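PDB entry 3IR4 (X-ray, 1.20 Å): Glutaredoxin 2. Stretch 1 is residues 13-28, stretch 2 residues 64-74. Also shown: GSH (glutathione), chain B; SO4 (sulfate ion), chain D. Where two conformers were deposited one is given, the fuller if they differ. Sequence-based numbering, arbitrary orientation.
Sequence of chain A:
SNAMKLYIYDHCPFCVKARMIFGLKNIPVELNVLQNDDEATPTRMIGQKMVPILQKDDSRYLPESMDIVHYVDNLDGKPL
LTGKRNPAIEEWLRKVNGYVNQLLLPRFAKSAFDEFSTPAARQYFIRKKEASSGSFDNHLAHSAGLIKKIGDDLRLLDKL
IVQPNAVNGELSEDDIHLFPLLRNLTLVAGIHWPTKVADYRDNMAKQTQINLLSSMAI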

# COMPACT_ATOMS: atom_id res chain seq x y z
N PRO A 13 0.49 -1.50 -2.94
CA PRO A 13 0.98 -1.25 -1.60
C PRO A 13 2.40 -0.70 -1.58
O PRO A 13 2.76 0.09 -0.68
N PHE A 14 3.23 -1.08 -2.54
CA PHE A 14 4.60 -0.53 -2.60
C PHE A 14 4.56 0.97 -2.86
O PHE A 14 5.41 1.72 -2.37
N CYS A 15 3.63 1.41 -3.69
CA CYS A 15 3.44 2.83 -3.94
C CYS A 15 2.95 3.56 -2.70
O CYS A 15 3.40 4.68 -2.40
N VAL A 16 2.08 2.94 -1.92
CA VAL A 16 1.64 3.53 -0.66
C VAL A 16 2.85 3.70 0.26
O VAL A 16 3.00 4.74 0.86
N LYS A 17 3.71 2.69 0.33
CA LYS A 17 4.93 2.78 1.15
C LYS A 17 5.72 4.05 0.78
O LYS A 17 6.14 4.81 1.64
N ALA A 18 5.93 4.23 -0.52
CA ALA A 18 6.71 5.35 -1.04
C ALA A 18 6.08 6.70 -0.74
O ALA A 18 6.78 7.67 -0.61
N ARG A 19 4.76 6.75 -0.62
CA ARG A 19 4.05 7.98 -0.28
C ARG A 19 4.08 8.31 1.21
O ARG A 19 3.88 9.47 1.58
N MSE A 20 4.26 7.31 2.06
CA MSE A 20 4.09 7.55 3.49
C MSE A 20 5.00 8.59 4.12
O MSE A 20 4.55 9.40 4.89
N ILE A 21 6.30 8.55 3.82
CA ILE A 21 7.23 9.48 4.47
C ILE A 21 6.93 10.90 4.04
O ILE A 21 7.08 11.83 4.83
N PHE A 22 6.53 11.11 2.78
CA PHE A 22 6.16 12.45 2.35
C PHE A 22 5.08 13.02 3.26
O PHE A 22 5.10 14.17 3.68
N GLY A 23 4.06 12.21 3.54
CA GLY A 23 3.00 12.66 4.39
C GLY A 23 3.41 12.88 5.82
O GLY A 23 3.10 13.91 6.43
N LEU A 24 4.12 11.92 6.37
CA LEU A 24 4.53 12.00 7.77
C LEU A 24 5.44 13.19 8.07
O LEU A 24 5.41 13.71 9.17
N LYS A 25 6.28 13.55 7.11
CA LYS A 25 7.24 14.64 7.25
C LYS A 25 6.76 15.94 6.61
O LYS A 25 7.49 16.93 6.64
N ASN A 26 5.57 15.95 6.02
CA ASN A 26 5.04 17.12 5.32
C ASN A 26 5.98 17.63 4.23
O ASN A 26 6.19 18.82 4.08
N ILE A 27 6.54 16.70 3.48
CA ILE A 27 7.40 17.03 2.34
C ILE A 27 6.52 16.99 1.09
O ILE A 27 5.88 15.97 0.84
N PRO A 28 6.44 18.08 0.32
CA PRO A 28 5.61 18.05 -0.87
C PRO A 28 6.04 16.96 -1.86
O PRO A 28 7.23 16.71 -2.03
N GLU A 64 12.27 1.24 -6.27
CA GLU A 64 12.27 0.42 -5.05
C GLU A 64 11.70 1.16 -3.85
O GLU A 64 12.34 2.07 -3.31
N SER A 65 10.51 0.75 -3.47
CA SER A 65 9.81 1.38 -2.37
C SER A 65 10.65 1.68 -1.14
O SER A 65 10.62 2.80 -0.65
N MSE A 66 11.40 0.71 -0.66
CA MSE A 66 12.13 0.96 0.60
C MSE A 66 13.32 1.89 0.38
O MSE A 66 13.71 2.61 1.30
N ASP A 67 13.92 1.85 -0.81
CA ASP A 67 14.99 2.80 -1.11
C ASP A 67 14.44 4.22 -1.16
O ASP A 67 15.09 5.15 -0.70
N ILE A 68 13.25 4.40 -1.74
CA ILE A 68 12.60 5.69 -1.76
C ILE A 68 12.30 6.12 -0.32
O ILE A 68 12.54 7.26 0.04
N VAL A 69 11.70 5.24 0.47
CA VAL A 69 11.36 5.54 1.85
C VAL A 69 12.57 6.09 2.59
O VAL A 69 12.50 7.13 3.23
N HIS A 70 13.68 5.36 2.53
CA HIS A 70 14.87 5.79 3.28
C HIS A 70 15.51 7.05 2.72
O HIS A 70 15.94 7.90 3.48
N TYR A 71 15.59 7.19 1.40
CA TYR A 71 16.14 8.40 0.81
C TYR A 71 15.37 9.63 1.29
O TYR A 71 15.93 10.62 1.78
N VAL A 72 14.05 9.57 1.16
CA VAL A 72 13.22 10.70 1.54
C VAL A 72 13.26 10.95 3.06
O VAL A 72 13.34 12.07 3.47
N ASP A 73 13.24 9.91 3.87
CA ASP A 73 13.30 10.08 5.32
C ASP A 73 14.65 10.71 5.73
O ASP A 73 14.72 11.43 6.72
N ASN A 74 15.69 10.43 4.98
CA ASN A 74 17.04 10.86 5.31
C ASN A 74 17.46 12.17 4.71
O ASN A 74 18.48 12.74 5.10

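Two helices run nearly parallel, 5° apart and 8.2 Å at closest approach, and Val72 and Ile21, both pointing toward the partner stretch, fill the seam. Val72, rotamer t, spends both methyls: its CG1 lies over the face of the Phe22 ring, 3.9 Å from the centroid, and its CG2 sits 3.5 Å from Phe22 CZ. Phe22 leaves its backbone sideways, and chi1 m brings the ring end inward. Ile21 (m, m) sets CG2 3.8 Å from Val72 CG1 and CG1 3.8 Å from Val69 CG1, while Ile27 CD1 reaches Val72 CG1 at 3.8 Å from beyond the helix.

Toward the N-terminal ends, the backbones come close where the residues are small: the CA atoms of Ala18 and Ser65 are 5.2 Å apart. Ala18 CB meets Ile68 CG2 at 3.9 Å, and Val69 CG2 packs 3.3 Å from Lys17 O.

Polarity is kept to the two ends. At one, Lys25 (m, t, p, t) bends at chi3, and its NZ donates to Asp73 O (2.7 Å), makes a long salt bridge to Asp73 OD1 (3.8 Å), and joins Val72 O through a water. At the other, a water links Lys17 NZ to Ser65 OG. Ser65, rotamer p, also binds glutathione, OG to O11 (2.7 Å) and N to O12 (2.8 Å), beside the Phe14 ring, which has glutathione CB1 over one face.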

# COMPACT_ATOMS: atom_id res chain seq x y z
CB PRO A 13 0.85 -2.62 -0.92
CG PRO A 13 0.94 -3.60 -2.00
CD PRO A 13 0.24 -2.94 -3.15
CB PHE A 14 5.40 -1.29 -3.65
CG PHE A 14 5.53 -2.75 -3.38
CD1 PHE A 14 4.74 -3.67 -4.04
CD2 PHE A 14 6.36 -3.21 -2.38
CE1 PHE A 14 4.87 -5.03 -3.77
CE2 PHE A 14 6.47 -4.57 -2.11
CZ PHE A 14 5.72 -5.47 -2.80
CB CYS A 15 2.49 3.01 -5.10
SG CYS A 15 3.23 2.49 -6.69
CB VAL A 16 0.51 2.69 -0.03
CG1 VAL A 16 0.17 3.18 1.39
CG2 VAL A 16 -0.73 2.69 -0.93
CB LYS A 17 5.82 1.55 0.99
CG LYS A 17 5.18 0.28 1.51
CD LYS A 17 6.03 -0.95 1.30
CE LYS A 17 5.22 -2.18 1.46
NZ LYS A 17 6.01 -3.42 1.47
CB ALA A 18 6.92 5.21 -2.54
CB ARG A 19 2.59 7.86 -0.70
CG ARG A 19 2.42 7.86 -2.19
CD ARG A 19 1.00 7.50 -2.58
NE ARG A 19 0.11 8.54 -2.10
CZ ARG A 19 -1.22 8.48 -2.12
NH1 ARG A 19 -1.83 7.40 -2.58
NH2 ARG A 19 -1.93 9.51 -1.66
CB MSE A 20 4.19 6.24 4.29
CG MSE A 20 3.02 5.31 4.05
SE MSE A 20 3.25 3.58 4.90
CE MSE A 20 3.04 4.12 6.74
CB ILE A 21 8.72 9.12 4.26
CG1 ILE A 21 9.06 7.77 4.91
CG2 ILE A 21 9.66 10.23 4.80
CD1 ILE A 21 8.97 7.71 6.38
CB PHE A 22 5.71 12.47 0.90
CG PHE A 22 6.82 12.25 -0.08
CD1 PHE A 22 7.65 13.29 -0.48
CD2 PHE A 22 7.05 10.99 -0.62
CE1 PHE A 22 8.66 13.10 -1.39
CE2 PHE A 22 8.08 10.81 -1.54
CZ PHE A 22 8.88 11.87 -1.93
CB LEU A 24 5.22 10.70 8.23
CG LEU A 24 4.31 9.48 8.22
CD1 LEU A 24 5.09 8.16 8.35
CD2 LEU A 24 3.26 9.58 9.30
CB LYS A 25 8.60 14.26 6.67
CG LYS A 25 9.20 13.03 7.35
CD LYS A 25 10.67 12.81 7.01
CE LYS A 25 11.62 13.66 7.82
NZ LYS A 25 13.05 13.50 7.36
CB ASN A 26 4.64 18.23 6.31
CG ASN A 26 3.75 17.70 7.43
OD1 ASN A 26 2.78 17.05 7.18
ND2 ASN A 26 4.15 17.93 8.66
CB ILE A 27 8.56 16.03 2.19
CG1 ILE A 27 9.47 16.07 3.42
CG2 ILE A 27 9.35 16.28 0.91
CD1 ILE A 27 10.36 14.84 3.52
CB PRO A 28 5.74 19.46 -1.45
CG PRO A 28 6.15 20.32 -0.28
CD PRO A 28 6.99 19.42 0.57
CB GLU A 64 13.64 -0.17 -4.71
CG GLU A 64 14.20 -1.07 -5.78
CD GLU A 64 13.45 -2.38 -5.94
OE1 GLU A 64 12.67 -2.76 -5.03
OE2 GLU A 64 13.70 -3.03 -6.99
CB SER A 65 8.57 0.57 -1.97
OG SER A 65 8.92 -0.72 -1.57
CB MSE A 66 12.52 -0.34 1.27
CG MSE A 66 11.36 -1.22 1.69
SE MSE A 66 9.95 -0.31 2.68
CE MSE A 66 10.97 0.26 4.20
CB ASP A 67 15.71 2.46 -2.39
CG ASP A 67 16.49 1.16 -2.30
OD1 ASP A 67 16.67 0.61 -1.18
OD2 ASP A 67 16.91 0.65 -3.34
CB ILE A 68 11.31 5.62 -2.61
CG1 ILE A 68 11.65 5.32 -4.07
CG2 ILE A 68 10.48 6.89 -2.46
CD1 ILE A 68 10.45 4.94 -4.89
CB VAL A 69 10.79 4.28 2.56
CG1 VAL A 69 10.78 4.44 4.09
CG2 VAL A 69 9.36 3.98 2.04
CB HIS A 70 15.85 4.67 3.43
CG HIS A 70 15.36 3.59 4.33
ND1 HIS A 70 15.15 2.30 3.90
CD2 HIS A 70 15.02 3.60 5.65
CE1 HIS A 70 14.71 1.57 4.91
NE2 HIS A 70 14.61 2.34 5.99
CB TYR A 71 16.07 8.29 -0.72
CG TYR A 71 16.43 9.58 -1.42
CD1 TYR A 71 17.75 10.01 -1.53
CD2 TYR A 71 15.45 10.40 -1.94
CE1 TYR A 71 18.08 11.21 -2.16
CE2 TYR A 71 15.76 11.60 -2.58
CZ TYR A 71 17.07 12.01 -2.68
OH TYR A 71 17.39 13.20 -3.32
CB VAL A 72 11.78 10.53 1.02
CG1 VAL A 72 10.85 11.67 1.46
CG2 VAL A 72 11.78 10.42 -0.51
CB ASP A 73 13.14 8.74 6.03
CG ASP A 73 12.82 8.88 7.51
OD1 ASP A 73 12.15 9.86 7.89
OD2 ASP A 73 13.25 7.99 8.28
CB ASN A 74 18.02 9.74 4.92
CG ASN A 74 17.83 8.48 5.74
OD1 ASN A 74 17.13 8.46 6.75
ND2 ASN A 74 18.48 7.40 5.30
N1 GSH B . 10.41 -4.34 -5.17
CA1 GSH B . 9.50 -3.32 -5.69
C1 GSH B . 9.38 -2.19 -4.69
O11 GSH B . 9.59 -2.48 -3.48
O12 GSH B . 9.07 -1.06 -5.10
CB1 GSH B . 8.15 -3.96 -5.96
CG1 GSH B . 7.24 -3.03 -6.75
CD1 GSH B . 6.05 -3.71 -7.39
OE1 GSH B . 5.82 -5.02 -7.17
N2 GSH B . 5.22 -3.00 -8.11
CA2 GSH B . 4.15 -3.55 -8.94
C2 GSH B . 4.48 -3.40 -10.38
O2 GSH B . 5.12 -2.30 -10.79
CB2 GSH B . 2.79 -2.87 -8.62
SG2 GSH B . 2.14 -3.13 -6.94
N3 GSH B . 4.09 -4.32 -11.23
CA3 GSH B . 4.61 -4.39 -12.57
C3 GSH B . 3.49 -4.20 -13.52
O31 GSH B . 2.39 -3.74 -13.09
O32 GSH B . 3.69 -4.49 -14.73
S SO4 D . 20.86 13.01 -4.44
O1 SO4 D . 20.03 13.70 -3.44
O2 SO4 D . 20.82 11.54 -4.28
O3 SO4 D . 20.43 13.38 -5.77
O4 SO4 D . 22.24 13.51 -4.29
O HOH W 1 8.54 -2.88 0.30
O HOH W 2 13.75 14.43 4.79